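Local coordinates for high affinity transport system protein p37 (PDB 3EKI) that binds thiamine diphosphate outside the cell membrane as the lipoprotein component of a high-affinity transport system, probably one that takes up the cofactor, at residues Asn70-Leu73 and Glu74-Lys78; Lys180-Glu184 and Thr185-Ser189. One frame throughout, in Å; residues are numbered along the deposited sequence.

Contact 1. Residues Asn70-Leu73 and Glu74-Lys78; sequences NTFL and ENFKK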
ATOM      1  N   ASN A  70      12.523 -15.016 -11.484  1.00 14.45           N
ATOM      2  CA  ASN A  70      12.631 -16.243 -12.285  1.00 17.87           C
ATOM      3  C   ASN A  70      12.140 -17.466 -11.545  1.00 17.42           C
ATOM      4  O   ASN A  70      11.459 -18.348 -12.090  1.00 14.21           O
ATOM      5  CB  ASN A  70      14.087 -16.403 -12.772  1.00 15.88           C
ATOM      6  CG  ASN A  70      14.340 -15.361 -13.851  1.00 23.61           C
ATOM      7  OD1 ASN A  70      13.394 -14.911 -14.505  1.00 26.32           O
ATOM      8  ND2 ASN A  70      15.599 -14.995 -14.046  1.00 42.08           N
ATOM      9  N   THR A  71      12.433 -17.616 -10.257  1.00 10.37           N
ATOM     10  CA  THR A  71      11.881 -18.722  -9.494  1.00 14.09           C
ATOM     11  C   THR A  71      10.373 -18.659  -9.440  1.00 10.17           C
ATOM     12  O   THR A  71       9.629 -19.623  -9.568  1.00 12.69           O
ATOM     13  CB  THR A  71      12.397 -18.706  -8.036  1.00 21.56           C
ATOM     14  OG1 THR A  71      13.805 -18.955  -8.047  1.00 25.24           O
ATOM     15  CG2 THR A  71      11.720 -19.802  -7.234  1.00 23.86           C
ATOM     16  N   PHE A  72       9.909 -17.414  -9.197  1.00 12.29           N
ATOM     17  CA  PHE A  72       8.463 -17.226  -9.155  1.00 14.61           C
ATOM     18  C   PHE A  72       7.829 -17.639 -10.493  1.00  7.86           C
ATOM     19  O   PHE A  72       6.827 -18.340 -10.451  1.00  8.82           O
ATOM     20  CB  PHE A  72       8.125 -15.777  -8.833  1.00 14.53           C
ATOM     21  CG  PHE A  72       6.673 -15.364  -9.039  1.00  8.52           C
ATOM     22  CD1 PHE A  72       5.740 -15.663  -8.080  1.00 13.21           C
ATOM     23  CD2 PHE A  72       6.295 -14.687 -10.189  1.00 11.63           C
ATOM     24  CE1 PHE A  72       4.416 -15.282  -8.241  1.00 13.01           C
ATOM     25  CE2 PHE A  72       4.964 -14.303 -10.360  1.00 14.72           C
ATOM     26  CZ  PHE A  72       4.049 -14.618  -9.387  1.00 10.40           C
ATOM     27  N   LEU A  73       8.412 -17.179 -11.588  1.00  8.09           N
ATOM     28  CA  LEU A  73       7.788 -17.474 -12.892  1.00  8.93           C
ATOM     29  C   LEU A  73       7.760 -18.953 -13.234  1.00 13.26           C
ATOM     30  O   LEU A  73       6.806 -19.446 -13.852  1.00 12.27           O
ATOM     31  CB  LEU A  73       8.543 -16.714 -13.987  1.00 12.47           C
ATOM     32  CG  LEU A  73       8.287 -15.206 -13.992  1.00 12.05           C
ATOM     33  CD1 LEU A  73       9.320 -14.547 -14.887  1.00 12.58           C
ATOM     34  CD2 LEU A  73       6.857 -14.889 -14.383  1.00 18.28           C
ATOM     35  N   GLU A  74       8.812 -19.654 -12.833  1.00 12.25           N
ATOM     36  CA  GLU A  74       8.884 -21.091 -13.038  1.00 14.46           C
ATOM     37  C   GLU A  74       7.833 -21.779 -12.182  1.00 15.88           C
ATOM     38  O   GLU A  74       7.075 -22.609 -12.678  1.00 12.03           O
ATOM     39  CB  GLU A  74      10.281 -21.642 -12.743  1.00 14.49           C
ATOM     40  CG  GLU A  74      10.360 -23.153 -12.792  1.00 13.58           C
ATOM     41  CD  GLU A  74      10.340 -23.744 -14.193  1.00 18.36           C
ATOM     42  OE1 GLU A  74      10.441 -22.992 -15.182  1.00 16.83           O
ATOM     43  OE2 GLU A  74      10.209 -24.984 -14.293  1.00 19.70           O
ATOM     44  N   ASN A  75       7.724 -21.432 -10.889  1.00  8.80           N
ATOM     45  CA  ASN A  75       6.696 -22.034 -10.068  1.00  9.11           C
ATOM     46  C   ASN A  75       5.293 -21.748 -10.590  1.00  6.86           C
ATOM     47  O   ASN A  75       4.396 -22.596 -10.523  1.00  9.06           O
ATOM     48  CB  ASN A  75       6.819 -21.471  -8.647  1.00 10.80           C
ATOM     49  CG  ASN A  75       8.022 -22.009  -7.903  1.00 18.35           C
ATOM     50  OD1 ASN A  75       8.698 -22.921  -8.356  1.00 15.44           O
ATOM     51  ND2 ASN A  75       8.310 -21.441  -6.727  1.00 16.65           N
ATOM     52  N   PHE A  76       5.106 -20.544 -11.104  1.00  6.21           N
ATOM     53  CA  PHE A  76       3.821 -20.124 -11.629  1.00  6.39           C
ATOM     54  C   PHE A  76       3.427 -20.928 -12.867  1.00  6.51           C
ATOM     55  O   PHE A  76       2.321 -21.451 -12.968  1.00  9.32           O
ATOM     56  CB  PHE A  76       3.839 -18.625 -12.011  1.00  8.24           C
ATOM     57  CG  PHE A  76       2.462 -17.996 -11.976  1.00  7.85           C
ATOM     58  CD1 PHE A  76       1.565 -18.164 -13.003  1.00  7.92           C
ATOM     59  CD2 PHE A  76       2.072 -17.232 -10.889  1.00  7.59           C
ATOM     60  CE1 PHE A  76       0.297 -17.643 -12.965  1.00  7.31           C
ATOM     61  CE2 PHE A  76       0.804 -16.727 -10.831  1.00  7.48           C
ATOM     62  CZ  PHE A  76      -0.099 -16.917 -11.855  1.00  7.67           C
ATOM     63  N   LYS A  77       4.401 -21.000 -13.775  1.00  8.42           N
ATOM     64  CA  LYS A  77       4.136 -21.782 -14.997  1.00  8.34           C
ATOM     65  C   LYS A  77       3.794 -23.226 -14.704  1.00  6.86           C
ATOM     66  O   LYS A  77       2.882 -23.812 -15.300  1.00  7.59           O
ATOM     67  CB  LYS A  77       5.361 -21.678 -15.898  1.00  8.35           C
ATOM     68  CG  LYS A  77       5.343 -22.481 -17.171  1.00 14.03           C
ATOM     69  CD  LYS A  77       6.601 -22.284 -18.018  1.00 13.10           C
ATOM     70  CE  LYS A  77       7.797 -22.999 -17.406  1.00 14.72           C
ATOM     71  NZ  LYS A  77       8.996 -22.966 -18.282  1.00 17.11           N
ATOM     72  N   LYS A  78       4.530 -23.845 -13.772  1.00  7.16           N
ATOM     73  CA  LYS A  78       4.234 -25.244 -13.477  1.00  8.91           C
ATOM     74  C   LYS A  78       2.874 -25.459 -12.852  1.00  8.74           C
ATOM     75  O   LYS A  78       2.120 -26.371 -13.192  1.00 10.57           O
ATOM     76  CB  LYS A  78       5.335 -25.835 -12.583  1.00 10.89           C
ATOM     77  CG  LYS A  78       6.728 -25.826 -13.130  1.00 12.78           C
ATOM     78  CD  LYS A  78       6.850 -26.473 -14.501  1.00 21.79           C
ATOM     79  CE  LYS A  78       6.703 -27.988 -14.384  1.00 24.93           C
ATOM     80  NZ  LYS A  78       6.921 -28.663 -15.707  1.00 22.12           N
TER

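Contact 2. Residues Lys180-Glu184 and Thr185-Ser189; sequences KIFVE and TPYAS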
ATOM      1  N   LYS A 180       2.988   2.630  21.311  1.00  9.15           N
ATOM      2  CA  LYS A 180       3.506   1.680  22.284  1.00  5.87           C
ATOM      3  C   LYS A 180       4.588   0.810  21.654  1.00 10.07           C
ATOM      4  O   LYS A 180       5.485   0.326  22.343  1.00 11.07           O
ATOM      5  CB  LYS A 180       2.378   0.804  22.833  1.00 13.47           C
ATOM      6  CG  LYS A 180       2.781  -0.640  23.085  1.00 25.13           C
ATOM      7  CD  LYS A 180       2.010  -1.232  24.254  1.00 40.33           C
ATOM      8  CE  LYS A 180       1.263  -0.156  25.025  1.00 52.44           C
ATOM      9  NZ  LYS A 180      -0.104   0.071  24.481  1.00 87.37           N
ATOM     10  N   ILE A 181       4.501   0.615  20.340  1.00  8.09           N
ATOM     11  CA  ILE A 181       5.495  -0.180  19.633  1.00  6.62           C
ATOM     12  C   ILE A 181       6.650   0.610  19.093  1.00 10.44           C
ATOM     13  O   ILE A 181       7.802   0.131  19.025  1.00 12.92           O
ATOM     14  CB  ILE A 181       4.767  -0.959  18.494  1.00  8.83           C
ATOM     15  CG1 ILE A 181       3.969  -2.158  19.012  1.00 12.60           C
ATOM     16  CG2 ILE A 181       5.710  -1.399  17.396  1.00 16.18           C
ATOM     17  CD1 ILE A 181       2.992  -2.686  17.971  1.00 22.68           C
ATOM     18  N   PHE A 182       6.424   1.842  18.660  1.00  7.32           N
ATOM     19  CA  PHE A 182       7.386   2.653  17.936  1.00  6.89           C
ATOM     20  C   PHE A 182       8.056   3.713  18.809  1.00  8.45           C
ATOM     21  O   PHE A 182       9.207   4.063  18.562  1.00  7.13           O
ATOM     22  CB  PHE A 182       6.653   3.348  16.773  1.00  9.10           C
ATOM     23  CG  PHE A 182       7.527   4.240  15.919  1.00  8.61           C
ATOM     24  CD1 PHE A 182       7.587   5.601  16.150  1.00 11.58           C
ATOM     25  CD2 PHE A 182       8.274   3.707  14.885  1.00  7.43           C
ATOM     26  CE1 PHE A 182       8.373   6.443  15.385  1.00 14.21           C
ATOM     27  CE2 PHE A 182       9.054   4.546  14.116  1.00  9.77           C
ATOM     28  CZ  PHE A 182       9.106   5.906  14.348  1.00 11.68           C
ATOM     29  N   VAL A 183       7.295   4.210  19.786  1.00  8.69           N
ATOM     30  CA  VAL A 183       7.818   5.260  20.670  1.00  9.34           C
ATOM     31  C   VAL A 183       8.264   4.701  22.022  1.00  6.23           C
ATOM     32  O   VAL A 183       9.413   4.928  22.416  1.00  8.53           O
ATOM     33  CB  VAL A 183       6.746   6.344  20.850  1.00 10.08           C
ATOM     34  CG1 VAL A 183       7.228   7.416  21.808  1.00 12.04           C
ATOM     35  CG2 VAL A 183       6.362   6.949  19.504  1.00 11.00           C
ATOM     36  N   GLU A 184       7.384   3.982  22.714  1.00  9.79           N
ATOM     37  CA  GLU A 184       7.735   3.464  24.047  1.00 11.22           C
ATOM     38  C   GLU A 184       8.938   2.540  24.019  1.00 12.39           C
ATOM     39  O   GLU A 184       9.841   2.626  24.837  1.00  8.27           O
ATOM     40  CB  GLU A 184       6.581   2.712  24.691  1.00 10.42           C
ATOM     41  CG  GLU A 184       6.944   2.165  26.066  1.00 19.43           C
ATOM     42  CD  GLU A 184       5.748   1.608  26.819  1.00 31.72           C
ATOM     43  OE1 GLU A 184       4.650   1.534  26.224  1.00 25.19           O
ATOM     44  OE2 GLU A 184       5.922   1.256  28.008  1.00 22.99           O
ATOM     45  N   THR A 185       8.967   1.610  23.076  1.00  8.71           N
ATOM     46  CA  THR A 185      10.166   0.845  22.715  1.00  7.99           C
ATOM     47  C   THR A 185      10.758   1.532  21.494  1.00 12.57           C
ATOM     48  O   THR A 185      10.261   1.280  20.372  1.00 10.74           O
ATOM     49  CB  THR A 185       9.815  -0.622  22.440  1.00  8.47           C
ATOM     50  OG1 THR A 185       9.367  -1.249  23.634  1.00 10.81           O
ATOM     51  CG2 THR A 185      11.038  -1.403  21.957  1.00 15.27           C
ATOM     52  N   PRO A 186      11.710   2.429  21.643  1.00 10.48           N
ATOM     53  CA  PRO A 186      12.083   3.326  20.546  1.00  7.44           C
ATOM     54  C   PRO A 186      12.580   2.594  19.298  1.00 13.94           C
ATOM     55  O   PRO A 186      13.487   1.782  19.356  1.00 10.28           O
ATOM     56  CB  PRO A 186      13.220   4.180  21.108  1.00 14.31           C
ATOM     57  CG  PRO A 186      13.341   3.882  22.544  1.00 16.73           C
ATOM     58  CD  PRO A 186      12.500   2.705  22.876  1.00  9.32           C
ATOM     59  N   TYR A 187      11.988   2.899  18.127  1.00  8.48           N
ATOM     60  CA  TYR A 187      12.415   2.312  16.867  1.00  7.13           C
ATOM     61  C   TYR A 187      13.916   2.360  16.624  1.00  9.74           C
ATOM     62  O   TYR A 187      14.504   1.390  16.113  1.00  9.77           O
ATOM     63  CB  TYR A 187      11.651   3.061  15.769  1.00  9.11           C
ATOM     64  CG  TYR A 187      12.058   2.798  14.342  1.00  8.64           C
ATOM     65  CD1 TYR A 187      12.893   3.699  13.687  1.00 10.28           C
ATOM     66  CD2 TYR A 187      11.607   1.672  13.662  1.00  9.38           C
ATOM     67  CE1 TYR A 187      13.286   3.479  12.360  1.00 10.40           C
ATOM     68  CE2 TYR A 187      11.996   1.462  12.337  1.00  6.94           C
ATOM     69  CZ  TYR A 187      12.823   2.356  11.715  1.00 10.15           C
ATOM     70  OH  TYR A 187      13.227   2.185  10.391  1.00 15.42           O
ATOM     71  N   ALA A 188      14.590   3.449  16.976  1.00 14.16           N
ATOM     72  CA  ALA A 188      16.028   3.611  16.775  1.00 12.98           C
ATOM     73  C   ALA A 188      16.848   2.556  17.506  1.00 13.05           C
ATOM     74  O   ALA A 188      18.019   2.335  17.163  1.00 20.18           O
ATOM     75  CB  ALA A 188      16.478   4.984  17.241  1.00 16.97           C
ATOM     76  N   SER A 189      16.264   1.902  18.492  1.00 14.51           N
ATOM     77  CA  SER A 189      17.036   0.912  19.253  1.00 18.53           C
ATOM     78  C   SER A 189      16.565  -0.501  18.973  1.00 17.84           C
ATOM     79  O   SER A 189      17.096  -1.467  19.515  1.00 13.86           O
ATOM     80  CB  SER A 189      17.007   1.266  20.745  1.00 25.55           C
ATOM     81  OG  SER A 189      17.878   2.386  20.948  1.00 34.33           O
TER
HETATM   82  O   HOH W   1       6.641  -1.011  24.018  1.00 19.85           O

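Contact 1. Residues Asn70-Leu73 and Glu74-Lys78
Four successive i to i+4 backbone hydrogen bonds, from the amides of E74, N75, F76 and K77 to the carbonyls of N70, T71, F72 and L73, run through these two and a half turns or so of alpha-helix, the straightest being N75 N to T71 O at 173°. One turn apart on the buried side, F72 and F76 send their rings out side by side in the same general direction. They meet through F72 CZ and F76 CD2, 3.6 Å apart, with the ring centroids separated by 5.5 Å and the planes inclined at 54°, so the pair is an oblique aromatic contact. Both rings have CG anti to the backbone N (chi1 168° for F72), and this shared setting lets two phenylalanines four residues apart meet beyond their CB atoms.

T71 and N75 repeat the i to i+4 spacing on another side of the helix. The methyl CG2 of T71 lies 3.8 Å from N75 ND2, a van der Waals approach, while that amide nitrogen gives its hydrogen bond to the backbone carbonyl of Q372. On a more open side, E74 and K77 are linked by a salt bridge, although the bond from K77 NZ to E74 OE1 is weak at 3.4 Å. Bends in both chains, at chi2 of E74 and chi3 of K77, accompany this meeting of carboxylate and ammonium group on one flank.

The amphipathic helix 64-85 thus lays its apolar side against three elements. F76 packs on I360, T363 and L367 of helix 354-369 and sets its ring edge-to-face with F364 of that helix and with F48 of strand 45-51, while L73 rests on F98 and V100 of strand 97-103.

Contact 2. Residues Lys180-Glu184 and Thr185-Ser189
F182 and Y187 meet where helix 170-184 gives way to the following loop, joined by a backbone bond from Y187 N to F182 O of 3.0 Å. That five-residue step brings the two side chains together, crossing at an oblique angle. Each has CG anti to its own backbone N (chi1 180° and 171°), and F182 reaches Y187 through the ring atom CE2, which is 3.4 Å from Y187 CB and 3.5 Å from Y187 CG. The planes are within 28° of parallel, yet the rings are slid apart, with centroids 5.3 Å from each other, and barely overlap. Farther out, Y187 OH is bonded to the carbonyl of T315.

T185 turns its hydroxyl back over the helix end. With OG1 anti to the carbonyl carbon, T185 OG1 lies 2.8 Å from a water; the link from that water on to K180 O is so short that it is doubtful. P186, which has no amide hydrogen, sets its CA 3.6 Å from F182 O in a CH...O contact.

Chemically, the helix end is finished by mixed means: F182 O takes the amide of Y187 beyond the proline, and two buried rings cover the apolar side, where F324 packs edge-to-face on both.

Overall arrangement
Contacts 1 and 2 are one stretch within a helix and one running from a helix into its following loop, in series along the sequence, with centres 39 Å apart and nearest atoms about 27 Å apart; they do not touch. Each lies well out from the middle of the molecule, 24 Å and 23 Å from centre to chain centre. Thiamine diphosphate is about 13 Å from the side chain of Y187 in contact 2. Two separate calcium ions lie in the neighbourhood, one about 8 Å from the side chain of P186 in contact 2, the other about 12 Å from that of L73 in contact 1. Both contacts are structural packing away from the pocket, each including an aromatic pair.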